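PDB 2P73: putative glycosyltransferase (Mannosyltransferase) involved in glycosylating the PBCV-1 major capsid protein from Paramecium bursaria Chlorella virus 1, which probably transfers a sugar from a UDP-sugar donor in glycosylating the viral major capsid protein, this N-terminal GT-A domain binding UDP and manganese. Local coordinates for residues Ile8-Gly13 with Leu77-Asp82; Pro119-Val124 with Phe193-Gly198; Thr19-Lys24 with Glu203-Met208. One frame throughout, in Å; residues are numbered along the deposited sequence.

Contact 1: residues Ile8-Gly13 with Leu77-Asp82; sequences ITILSG and LWLDSD. With MN (manganese (II) ion), chain B; UDP (uridine-5'-diphosphate), chain C.
In the GT-A nucleotide-sugar fold, two parallel strands, 8-13 and 75-79, lie side by side in the central sheet and carry the UDP site at their C-terminal ends. I10 pairs with L77 and L11 with W78. The ladder runs from L77 N to T9 O (2.7 Å), back from L11 N to L77 O, and on from L79 N to L11 O. S12 adds a side-chain rung: OG, turned away from its own backbone N (chi1 -170°), reaches L79 O at 2.9 Å. On the face holding I10 and L77, I10 CG2 also meets L79 CD1 at 3.7 Å, while CG1 of I10 runs alongside L77 CD2. Helix 20-36 covers I10 here. The other face belongs to L11 and W78, whose side chains cross at about a right angle; L11 CD1 touches the indole edge at CE3 (3.7 Å), and helix 59-69 packs on both. The far rim of the indole, CZ3 and CH2, passes close to S12 CA and G13 N. Beyond the strand, D80 and D82 form the DxD motif on manganese, with D80 OD2 at 2.4 Å and D82 OD1 at 2.3 Å from the ion. S81 N donates to UDP O3', and the ribose O2' donates a hydrogen bond to G13 O at 2.7 Å. Second-shell W78 steadies the first aspartate: its NE1 donates in the ring plane to D80 OD1 (2.7 Å), approaching on the anti side of the carboxylate, 26° out of its plane.

Contact 2: residues Pro119-Val124 with Phe193-Gly198; sequences PINTGV and FVHMCG. With MN (manganese (II) ion), chain B; UDP (uridine-5'-diphosphate), chain C.
The manganese site of this GT-A domain is completed here by H195, at the end of strand 193-195, and backed by the loop 119-124. H195 NE2 binds the metal at 2.1 Å, joining D80 and D82 of the DxD motif and two phosphate oxygens of UDP, O1A and O1B. N121 and H195 approach from opposite directions, N121 OD1 reaching the imidazole edge near its plane, 3.4 Å from H195 CE1, with the amide and ring planes 85° apart. With CG anti to the backbone N (chi1 -176°), the N121 amide reaches across to the histidine and also folds back over its own loop, where OD1 accepts from G123 N at 3.1 Å in an Asx turn. N178 ties the pair together from outside, its ND2 donating to N121 OD1 and its OD1 bonded to H195 ND1; this fixes the ring's rotation and probably polarises it as a metal ligand. N121 ND2 is held by E112 and lies 3.9 Å from C197 SG. G123, without a side chain, lets its CA approach H195 CE1 to 3.8 Å. One imidazole face is covered by C197 CB, over the ring centre. Farther on, G198 N donates to UDP O2B (3.1 Å). At the opposite end of the contact V124 CG1 touches F193 CD2 at 4.3 Å, and both residues pack on L77 and L79 of strand 75-79. The loop leads into strand 124-128 of the central sheet, with helix 153-164 against I120, while strand 193-195 lies between strands 83-85 and 179-180 of the small sheet.

Contact 3: residues Thr19-Lys24 with Glu203-Met208; sequences TIYARK and ERDEHM. With UDP (uridine-5'-diphosphate), chain C.
A single arginine, R204, lies over the ring of Y21 with its aliphatic chain, meets the phenol oxygen with its guanidinium and reaches on to the diphosphate of UDP. R204 CB sits 3.8 Å from the centroid of the Y21 ring, 17° off the normal, a CH-pi contact over one face; farther along the extended chain R204 CD comes to 3.6 Å from Y21 CZ. The guanidinium is turned 64° from the ring, and NH1 donates to Y21 OH at 3.1 Å, the oxygen tilted out of the guanidinium plane. The same NH1 also donates to UDP O2A (3.0 Å). At the guanidinium edge, NH2 meets UDP O2B in plane at 2.7 Å, although the angle makes this bond weak. NH2 also forms a salt bridge with D82 OD2. NE is held by M196 O and T199, leaving the group little freedom to turn. With Y21 CG between the backbone N and the carbonyl carbon (chi1 79°), the ring is set with one face under R204 and its CD2 edge toward D205. D205 sits beside the start of helix 20-36: its OD1 lies in the plane of the Y21 ring, 3.2 Å from CD2, and accepts a weak bond from Y21 N. D205 OD2 accepts a hydrogen bond from a water that in turn accepts from I20 N, so the carboxylate reaches one backbone N-H directly and one through the water. Farther along the helices, Y21 CB packs on M208 CG (3.9 Å), and K24 CD slides past M208 CB in the opposite direction. Helices 20-36 and 201-210 thus meet so as to bring R204 of helix 201-210 to the diphosphate of the GT-A donor site.

Contact 1 lies in the core, contact 2 is also buried, where the loop before strand 124-128 faces strand 193-195 of the small sheet, and contact 3 is partly exposed on the outer side, its centre about 17 Å from the centre of the chain. Their chemistry follows: backbone ladder and apolar faces in the first, a metal ligand with amide and apolar neighbours in the second, helix packing with charged and water-mediated links in the third. All three touch UDP, and contacts 1 and 2 share the manganese. Direct bridges join these two: D80 N probably bonds G123 O, and D82 O probably accepts from M196 N.

Contact 1: residues Ile8-Gly13 with Leu77-Asp82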
loop_
_atom_site.group_PDB
_atom_site.type_symbol
_atom_site.label_atom_id
_atom_site.label_comp_id
_atom_site.label_asym_id
_atom_site.label_seq_id
_atom_site.Cartn_x
_atom_site.Cartn_y
_atom_site.Cartn_z
ATOM N N ILE A 8 -4.388 -10.290 9.135
ATOM C CA ILE A 8 -3.859 -9.282 8.226
ATOM C C ILE A 8 -2.823 -9.915 7.321
ATOM O O ILE A 8 -1.941 -10.637 7.788
ATOM C CB ILE A 8 -3.240 -8.081 9.002
ATOM C CG1 ILE A 8 -4.319 -7.382 9.838
ATOM C CG2 ILE A 8 -2.533 -7.097 8.053
ATOM C CD1 ILE A 8 -3.788 -6.309 10.804
ATOM N N THR A 9 -2.954 -9.642 6.027
ATOM C CA THR A 9 -1.979 -10.035 5.036
ATOM C C THR A 9 -1.417 -8.784 4.400
ATOM O O THR A 9 -2.146 -7.996 3.787
ATOM C CB THR A 9 -2.603 -10.942 3.958
ATOM O OG1 THR A 9 -3.098 -12.114 4.592
ATOM C CG2 THR A 9 -1.594 -11.362 2.936
ATOM N N ILE A 10 -0.121 -8.597 4.581
ATOM C CA ILE A 10 0.583 -7.502 4.001
ATOM C C ILE A 10 1.113 -8.005 2.669
ATOM O O ILE A 10 1.667 -9.092 2.594
ATOM C CB ILE A 10 1.742 -7.027 4.922
ATOM C CG1 ILE A 10 1.188 -6.590 6.293
ATOM C CG2 ILE A 10 2.524 -5.915 4.254
ATOM C CD1 ILE A 10 2.213 -5.949 7.249
ATOM N N LEU A 11 0.907 -7.227 1.613
ATOM C CA LEU A 11 1.361 -7.622 0.294
ATOM C C LEU A 11 2.118 -6.467 -0.379
ATOM O O LEU A 11 1.879 -5.286 -0.104
ATOM C CB LEU A 11 0.188 -8.147 -0.576
ATOM C CG LEU A 11 -0.966 -7.151 -0.794
ATOM C CD1 LEU A 11 -1.545 -7.220 -2.204
ATOM C CD2 LEU A 11 -2.060 -7.286 0.251
ATOM N N SER A 12 3.070 -6.832 -1.225
ATOM C CA SER A 12 3.864 -5.867 -1.958
ATOM C C SER A 12 4.404 -6.551 -3.213
ATOM O O SER A 12 4.039 -7.688 -3.515
ATOM C CB SER A 12 4.988 -5.334 -1.072
ATOM O OG SER A 12 5.652 -4.233 -1.672
ATOM N N GLY A 13 5.265 -5.859 -3.940
ATOM C CA GLY A 13 5.827 -6.396 -5.160
ATOM C C GLY A 13 6.476 -5.279 -5.939
ATOM O O GLY A 13 6.068 -4.121 -5.830
ATOM N N LEU A 77 -3.310 -5.592 3.260
ATOM C CA LEU A 77 -2.631 -4.312 3.343
ATOM C C LEU A 77 -1.574 -4.192 2.265
ATOM O O LEU A 77 -0.557 -4.900 2.299
ATOM C CB LEU A 77 -2.037 -4.070 4.733
ATOM C CG LEU A 77 -1.141 -2.837 4.895
ATOM C CD1 LEU A 77 -1.882 -1.523 4.552
ATOM C CD2 LEU A 77 -0.512 -2.773 6.303
ATOM N N TRP A 78 -1.833 -3.293 1.311
ATOM C CA TRP A 78 -0.881 -2.976 0.279
ATOM C C TRP A 78 0.094 -1.923 0.788
ATOM O O TRP A 78 -0.316 -0.887 1.319
ATOM C CB TRP A 78 -1.558 -2.453 -0.992
ATOM C CG TRP A 78 -0.517 -1.974 -1.976
ATOM C CD1 TRP A 78 -0.109 -0.666 -2.197
ATOM C CD2 TRP A 78 0.271 -2.787 -2.846
ATOM N NE1 TRP A 78 0.871 -0.637 -3.161
ATOM C CE2 TRP A 78 1.139 -1.922 -3.560
ATOM C CE3 TRP A 78 0.335 -4.168 -3.095
ATOM C CZ2 TRP A 78 2.061 -2.401 -4.512
ATOM C CZ3 TRP A 78 1.245 -4.634 -4.045
ATOM C CH2 TRP A 78 2.082 -3.755 -4.749
ATOM N N LEU A 79 1.380 -2.229 0.646
ATOM C CA LEU A 79 2.454 -1.278 0.874
ATOM C C LEU A 79 3.283 -1.210 -0.389
ATOM O O LEU A 79 3.711 -2.237 -0.939
ATOM C CB LEU A 79 3.356 -1.723 2.020
ATOM C CG LEU A 79 2.762 -1.978 3.395
ATOM C CD1 LEU A 79 3.833 -2.479 4.321
ATOM C CD2 LEU A 79 2.093 -0.733 3.945
ATOM N N ASP A 80 3.477 0.007 -0.872
ATOM C CA ASP A 80 4.362 0.236 -1.994
ATOM C C ASP A 80 5.758 -0.268 -1.649
ATOM O O ASP A 80 6.176 -0.253 -0.477
ATOM C CB ASP A 80 4.433 1.716 -2.300
ATOM C CG ASP A 80 3.394 2.175 -3.329
ATOM O OD1 ASP A 80 2.585 1.378 -3.834
ATOM O OD2 ASP A 80 3.385 3.370 -3.654
ATOM N N SER A 81 6.477 -0.685 -2.687
ATOM C CA SER A 81 7.868 -1.093 -2.607
ATOM C C SER A 81 8.840 -0.045 -2.064
ATOM O O SER A 81 9.983 -0.381 -1.714
ATOM C CB SER A 81 8.344 -1.574 -3.990
ATOM O OG SER A 81 8.223 -0.549 -4.955
ATOM N N ASP A 82 8.419 1.218 -1.996
ATOM C CA ASP A 82 9.261 2.263 -1.383
ATOM C C ASP A 82 8.726 2.692 -0.023
ATOM O O ASP A 82 9.000 3.801 0.455
ATOM C CB ASP A 82 9.390 3.460 -2.319
ATOM C CG ASP A 82 8.051 4.028 -2.723
ATOM O OD1 ASP A 82 7.044 3.299 -2.622
ATOM O OD2 ASP A 82 7.988 5.212 -3.114
HETATM MN MN MN B . 5.378 4.683 -3.451
HETATM N N1 UDP C . 6.158 -0.029 -9.592
HETATM C C2 UDP C . 7.021 -0.991 -10.109
HETATM N N3 UDP C . 8.115 -0.619 -10.834
HETATM C C4 UDP C . 8.389 0.712 -11.037
HETATM C C5 UDP C . 7.524 1.685 -10.510
HETATM C C6 UDP C . 6.276 1.269 -10.032
HETATM O O2 UDP C . 6.829 -2.187 -9.976
HETATM O O4 UDP C . 9.396 0.998 -11.689
HETATM C "C1'" UDP C . 4.983 -0.471 -8.815
HETATM C "C2'" UDP C . 5.501 -0.937 -7.466
HETATM O "O2'" UDP C . 4.828 -2.128 -7.127
HETATM C "C3'" UDP C . 5.180 0.212 -6.527
HETATM C "C4'" UDP C . 4.019 0.939 -7.207
HETATM O "O4'" UDP C . 4.049 0.572 -8.579
HETATM O "O3'" UDP C . 4.858 -0.283 -5.247
HETATM C "C5'" UDP C . 4.086 2.453 -7.112
HETATM O "O5'" UDP C . 5.343 2.888 -7.578
HETATM P PA UDP C . 6.068 4.124 -6.871
HETATM O O1A UDP C . 6.165 3.898 -5.408
HETATM O O2A UDP C . 7.378 4.446 -7.449
HETATM O O3A UDP C . 5.029 5.358 -7.057
HETATM P PB UDP C . 5.089 6.720 -6.200
HETATM O O1B UDP C . 4.752 6.541 -4.760
HETATM O O2B UDP C . 6.466 7.270 -6.228
HETATM O O3B UDP C . 4.096 7.686 -6.764
#

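Contact 2: residues Pro119-Val124 with Phe193-Gly198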
loop_
_atom_site.group_PDB
_atom_site.type_symbol
_atom_site.label_atom_id
_atom_site.label_comp_id
_atom_site.label_asym_id
_atom_site.label_seq_id
_atom_site.Cartn_x
_atom_site.Cartn_y
_atom_site.Cartn_z
ATOM N N PRO A 119 -6.065 13.950 -3.460
ATOM C CA PRO A 119 -6.788 13.772 -2.186
ATOM C C PRO A 119 -6.430 12.532 -1.359
ATOM O O PRO A 119 -6.584 12.561 -0.138
ATOM C CB PRO A 119 -8.251 13.695 -2.622
ATOM C CG PRO A 119 -8.285 14.490 -3.901
ATOM C CD PRO A 119 -7.003 14.117 -4.587
ATOM N N ILE A 120 -6.016 11.443 -2.011
ATOM C CA ILE A 120 -5.520 10.261 -1.298
ATOM C C ILE A 120 -4.196 9.802 -1.885
ATOM O O ILE A 120 -3.838 10.170 -3.014
ATOM C CB ILE A 120 -6.507 9.056 -1.318
ATOM C CG1 ILE A 120 -6.799 8.610 -2.762
ATOM C CG2 ILE A 120 -7.779 9.368 -0.505
ATOM C CD1 ILE A 120 -7.662 7.351 -2.862
ATOM N N ASN A 121 -3.483 8.996 -1.103
ATOM C CA ASN A 121 -2.260 8.357 -1.519
ATOM C C ASN A 121 -2.409 6.874 -1.219
ATOM O O ASN A 121 -2.518 6.479 -0.044
ATOM C CB ASN A 121 -1.087 8.926 -0.735
ATOM C CG ASN A 121 0.240 8.377 -1.192
ATOM O OD1 ASN A 121 0.550 7.217 -0.970
ATOM N ND2 ASN A 121 1.033 9.214 -1.839
ATOM N N THR A 122 -2.410 6.059 -2.269
ATOM C CA THR A 122 -2.710 4.643 -2.123
ATOM C C THR A 122 -1.463 3.764 -2.010
ATOM O O THR A 122 -1.545 2.574 -2.247
ATOM C CB THR A 122 -3.657 4.117 -3.226
ATOM O OG1 THR A 122 -3.143 4.497 -4.507
ATOM C CG2 THR A 122 -5.090 4.665 -3.056
ATOM N N GLY A 123 -0.334 4.360 -1.610
ATOM C CA GLY A 123 0.903 3.627 -1.319
ATOM C C GLY A 123 0.824 2.767 -0.062
ATOM O O GLY A 123 1.598 1.840 0.105
ATOM N N VAL A 124 -0.097 3.115 0.832
ATOM C CA VAL A 124 -0.501 2.257 1.945
ATOM C C VAL A 124 -2.029 2.197 1.882
ATOM O O VAL A 124 -2.704 3.238 1.999
ATOM C CB VAL A 124 -0.032 2.823 3.302
ATOM C CG1 VAL A 124 -0.583 2.004 4.464
ATOM C CG2 VAL A 124 1.481 2.902 3.356
ATOM N N PHE A 193 4.806 3.200 9.161
ATOM C CA PHE A 193 5.125 3.034 7.744
ATOM C C PHE A 193 5.624 4.346 7.128
ATOM O O PHE A 193 4.915 5.351 7.130
ATOM C CB PHE A 193 3.911 2.498 6.976
ATOM C CG PHE A 193 3.459 1.124 7.425
ATOM C CD1 PHE A 193 4.387 0.104 7.658
ATOM C CD2 PHE A 193 2.114 0.845 7.590
ATOM C CE1 PHE A 193 3.978 -1.143 8.079
ATOM C CE2 PHE A 193 1.700 -0.402 8.008
ATOM C CZ PHE A 193 2.636 -1.400 8.250
ATOM N N VAL A 194 6.847 4.333 6.618
ATOM C CA VAL A 194 7.458 5.530 6.046
ATOM C C VAL A 194 7.556 5.379 4.516
ATOM O O VAL A 194 8.051 4.356 4.049
ATOM C CB VAL A 194 8.841 5.786 6.676
ATOM C CG1 VAL A 194 9.543 6.981 6.011
ATOM C CG2 VAL A 194 8.699 6.013 8.211
ATOM N N HIS A 195 7.057 6.373 3.767
ATOM C CA HIS A 195 6.912 6.293 2.300
ATOM C C HIS A 195 7.911 7.230 1.634
ATOM O O HIS A 195 7.855 8.445 1.833
ATOM C CB HIS A 195 5.503 6.720 1.868
ATOM C CG HIS A 195 5.138 6.373 0.449
ATOM N ND1 HIS A 195 3.851 6.500 -0.020
ATOM C CD2 HIS A 195 5.861 5.869 -0.584
ATOM C CE1 HIS A 195 3.798 6.108 -1.280
ATOM N NE2 HIS A 195 5.003 5.714 -1.650
ATOM N N MET A 196 8.815 6.664 0.838
ATOM C CA MET A 196 9.782 7.458 0.085
ATOM C C MET A 196 9.189 7.885 -1.239
ATOM O O MET A 196 9.811 7.739 -2.280
ATOM C CB MET A 196 11.047 6.666 -0.170
ATOM C CG MET A 196 11.776 6.196 1.069
ATOM S SD MET A 196 13.182 5.197 0.602
ATOM C CE MET A 196 12.411 3.718 -0.051
ATOM N N CYS A 197 7.977 8.415 -1.181
ATOM C CA CYS A 197 7.157 8.749 -2.353
ATOM C C CYS A 197 7.737 9.858 -3.254
ATOM O O CYS A 197 8.219 10.896 -2.754
ATOM C CB CYS A 197 5.779 9.160 -1.864
ATOM S SG CYS A 197 4.707 9.773 -3.150
ATOM N N GLY A 198 7.663 9.644 -4.571
ATOM C CA GLY A 198 8.041 10.670 -5.556
ATOM C C GLY A 198 9.526 11.027 -5.611
ATOM O O GLY A 198 9.884 12.197 -5.823
HETATM MN MN MN B . 5.378 4.683 -3.451
HETATM N N1 UDP C . 6.158 -0.029 -9.592
HETATM C C2 UDP C . 7.021 -0.991 -10.109
HETATM N N3 UDP C . 8.115 -0.619 -10.834
HETATM C C4 UDP C . 8.389 0.712 -11.037
HETATM C C5 UDP C . 7.524 1.685 -10.510
HETATM C C6 UDP C . 6.276 1.269 -10.032
HETATM O O2 UDP C . 6.829 -2.187 -9.976
HETATM O O4 UDP C . 9.396 0.998 -11.689
HETATM C "C1'" UDP C . 4.983 -0.471 -8.815
HETATM C "C2'" UDP C . 5.501 -0.937 -7.466
HETATM O "O2'" UDP C . 4.828 -2.128 -7.127
HETATM C "C3'" UDP C . 5.180 0.212 -6.527
HETATM C "C4'" UDP C . 4.019 0.939 -7.207
HETATM O "O4'" UDP C . 4.049 0.572 -8.579
HETATM O "O3'" UDP C . 4.858 -0.283 -5.247
HETATM C "C5'" UDP C . 4.086 2.453 -7.112
HETATM O "O5'" UDP C . 5.343 2.888 -7.578
HETATM P PA UDP C . 6.068 4.124 -6.871
HETATM O O1A UDP C . 6.165 3.898 -5.408
HETATM O O2A UDP C . 7.378 4.446 -7.449
HETATM O O3A UDP C . 5.029 5.358 -7.057
HETATM P PB UDP C . 5.089 6.720 -6.200
HETATM O O1B UDP C . 4.752 6.541 -4.760
HETATM O O2B UDP C . 6.466 7.270 -6.228
HETATM O O3B UDP C . 4.096 7.686 -6.764
#

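Contact 3: residues Thr19-Lys24 with Glu203-Met208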
loop_
_atom_site.group_PDB
_atom_site.type_symbol
_atom_site.label_atom_id
_atom_site.label_comp_id
_atom_site.label_asym_id
_atom_site.label_seq_id
_atom_site.Cartn_x
_atom_site.Cartn_y
_atom_site.Cartn_z
ATOM N N THR A 19 15.999 -4.570 -8.088
ATOM C CA THR A 19 16.104 -3.189 -7.599
ATOM C C THR A 19 16.459 -3.221 -6.104
ATOM O O THR A 19 15.744 -3.846 -5.307
ATOM C CB THR A 19 14.756 -2.430 -7.800
ATOM O OG1 THR A 19 14.388 -2.435 -9.189
ATOM C CG2 THR A 19 14.848 -0.997 -7.300
ATOM N N ILE A 20 17.545 -2.546 -5.732
ATOM C CA ILE A 20 18.113 -2.658 -4.385
ATOM C C ILE A 20 17.171 -2.271 -3.245
ATOM O O ILE A 20 17.039 -3.022 -2.273
ATOM C CB ILE A 20 19.416 -1.833 -4.231
ATOM C CG1 ILE A 20 20.509 -2.330 -5.200
ATOM C CG2 ILE A 20 19.901 -1.855 -2.777
ATOM C CD1 ILE A 20 20.859 -3.811 -5.069
ATOM N N TYR A 21 16.546 -1.100 -3.363
ATOM C CA TYR A 21 15.744 -0.551 -2.292
ATOM C C TYR A 21 14.478 -1.366 -2.079
ATOM O O TYR A 21 13.975 -1.426 -0.975
ATOM C CB TYR A 21 15.405 0.932 -2.532
ATOM C CG TYR A 21 14.284 1.201 -3.518
ATOM C CD1 TYR A 21 12.941 1.162 -3.117
ATOM C CD2 TYR A 21 14.562 1.510 -4.842
ATOM C CE1 TYR A 21 11.905 1.404 -4.019
ATOM C CE2 TYR A 21 13.533 1.762 -5.753
ATOM C CZ TYR A 21 12.211 1.712 -5.332
ATOM O OH TYR A 21 11.211 1.963 -6.236
ATOM N N ALA A 22 13.970 -1.970 -3.148
ATOM C CA ALA A 22 12.804 -2.847 -3.076
ATOM C C ALA A 22 13.122 -4.118 -2.291
ATOM O O ALA A 22 12.293 -4.584 -1.512
ATOM C CB ALA A 22 12.284 -3.176 -4.464
ATOM N N ARG A 23 14.327 -4.660 -2.474
ATOM C CA ARG A 23 14.787 -5.801 -1.667
ATOM C C ARG A 23 14.909 -5.426 -0.185
ATOM O O ARG A 23 14.568 -6.222 0.695
ATOM C CB ARG A 23 16.119 -6.366 -2.172
ATOM C CG ARG A 23 16.101 -6.909 -3.601
ATOM C CD ARG A 23 17.403 -7.656 -3.861
ATOM N NE ARG A 23 18.022 -7.335 -5.151
ATOM C CZ ARG A 23 19.339 -7.384 -5.385
ATOM N NH1 ARG A 23 20.186 -7.722 -4.408
ATOM N NH2 ARG A 23 19.816 -7.089 -6.598
ATOM N N LYS A 24 15.388 -4.208 0.076
ATOM C CA LYS A 24 15.567 -3.733 1.441
ATOM C C LYS A 24 14.265 -3.427 2.197
ATOM O O LYS A 24 14.164 -3.726 3.392
ATOM C CB LYS A 24 16.522 -2.543 1.485
ATOM C CG LYS A 24 17.991 -2.947 1.383
ATOM C CD LYS A 24 18.890 -1.713 1.429
ATOM C CE LYS A 24 20.324 -2.090 1.762
ATOM N NZ LYS A 24 21.140 -0.935 2.205
ATOM N N GLU A 203 18.021 7.748 -5.463
ATOM C CA GLU A 203 17.642 8.448 -4.226
ATOM C C GLU A 203 17.090 7.483 -3.164
ATOM O O GLU A 203 17.496 7.543 -2.009
ATOM C CB GLU A 203 16.638 9.556 -4.520
ATOM C CG GLU A 203 17.266 10.774 -5.167
ATOM C CD GLU A 203 16.281 11.594 -5.989
ATOM O OE1 GLU A 203 15.064 11.346 -5.880
ATOM O OE2 GLU A 203 16.728 12.486 -6.757
ATOM N N ARG A 204 16.183 6.593 -3.572
ATOM C CA ARG A 204 15.612 5.576 -2.675
ATOM C C ARG A 204 16.666 4.549 -2.226
ATOM O O ARG A 204 16.686 4.147 -1.066
ATOM C CB ARG A 204 14.416 4.870 -3.334
ATOM C CG ARG A 204 13.198 5.776 -3.520
ATOM C CD ARG A 204 12.133 5.142 -4.390
ATOM N NE ARG A 204 10.942 5.992 -4.515
ATOM C CZ ARG A 204 9.993 5.821 -5.425
ATOM N NH1 ARG A 204 10.073 4.828 -6.296
ATOM N NH2 ARG A 204 8.967 6.661 -5.481
ATOM N N ASP A 205 17.540 4.128 -3.139
ATOM C CA ASP A 205 18.645 3.245 -2.758
ATOM C C ASP A 205 19.463 3.891 -1.632
ATOM O O ASP A 205 19.675 3.273 -0.582
ATOM C CB ASP A 205 19.532 2.884 -3.966
ATOM C CG ASP A 205 18.857 1.896 -4.929
ATOM O OD1 ASP A 205 17.729 1.440 -4.647
ATOM O OD2 ASP A 205 19.453 1.577 -5.989
ATOM N N GLU A 206 19.867 5.149 -1.832
ATOM C CA GLU A 206 20.704 5.846 -0.860
ATOM C C GLU A 206 20.030 5.989 0.494
ATOM O O GLU A 206 20.653 5.773 1.526
ATOM C CB GLU A 206 21.163 7.214 -1.378
ATOM C CG GLU A 206 22.235 7.826 -0.487
ATOM C CD GLU A 206 22.889 9.085 -1.057
ATOM O OE1 GLU A 206 22.356 9.682 -2.026
ATOM O OE2 GLU A 206 23.944 9.479 -0.502
ATOM N N HIS A 207 18.752 6.350 0.477
ATOM C CA HIS A 207 17.969 6.476 1.696
ATOM C C HIS A 207 17.919 5.158 2.475
ATOM O O HIS A 207 18.087 5.159 3.695
ATOM C CB HIS A 207 16.560 6.971 1.372
ATOM C CG HIS A 207 15.725 7.246 2.584
ATOM N ND1 HIS A 207 15.028 6.258 3.250
ATOM C CD2 HIS A 207 15.469 8.398 3.245
ATOM C CE1 HIS A 207 14.391 6.789 4.276
ATOM N NE2 HIS A 207 14.640 8.085 4.292
ATOM N N MET A 208 17.702 4.046 1.770
ATOM C CA MET A 208 17.600 2.735 2.423
ATOM C C MET A 208 18.923 2.254 3.024
ATOM O O MET A 208 18.916 1.505 4.000
ATOM C CB MET A 208 17.000 1.672 1.496
ATOM C CG MET A 208 15.493 1.797 1.269
ATOM S SD MET A 208 14.469 2.180 2.730
ATOM C CE MET A 208 14.580 0.689 3.686
HETATM N N1 UDP C . 6.158 -0.029 -9.592
HETATM C C2 UDP C . 7.021 -0.991 -10.109
HETATM N N3 UDP C . 8.115 -0.619 -10.834
HETATM C C4 UDP C . 8.389 0.712 -11.037
HETATM C C5 UDP C . 7.524 1.685 -10.510
HETATM C C6 UDP C . 6.276 1.269 -10.032
HETATM O O2 UDP C . 6.829 -2.187 -9.976
HETATM O O4 UDP C . 9.396 0.998 -11.689
HETATM C "C1'" UDP C . 4.983 -0.471 -8.815
HETATM C "C2'" UDP C . 5.501 -0.937 -7.466
HETATM O "O2'" UDP C . 4.828 -2.128 -7.127
HETATM C "C3'" UDP C . 5.180 0.212 -6.527
HETATM C "C4'" UDP C . 4.019 0.939 -7.207
HETATM O "O4'" UDP C . 4.049 0.572 -8.579
HETATM O "O3'" UDP C . 4.858 -0.283 -5.247
HETATM C "C5'" UDP C . 4.086 2.453 -7.112
HETATM O "O5'" UDP C . 5.343 2.888 -7.578
HETATM P PA UDP C . 6.068 4.124 -6.871
HETATM O O1A UDP C . 6.165 3.898 -5.408
HETATM O O2A UDP C . 7.378 4.446 -7.449
HETATM O O3A UDP C . 5.029 5.358 -7.057
HETATM P PB UDP C . 5.089 6.720 -6.200
HETATM O O1B UDP C . 4.752 6.541 -4.760
HETATM O O2B UDP C . 6.466 7.270 -6.228
HETATM O O3B UDP C . 4.096 7.686 -6.764
HETATM O O HOH W 1 18.891 -0.547 -7.494
#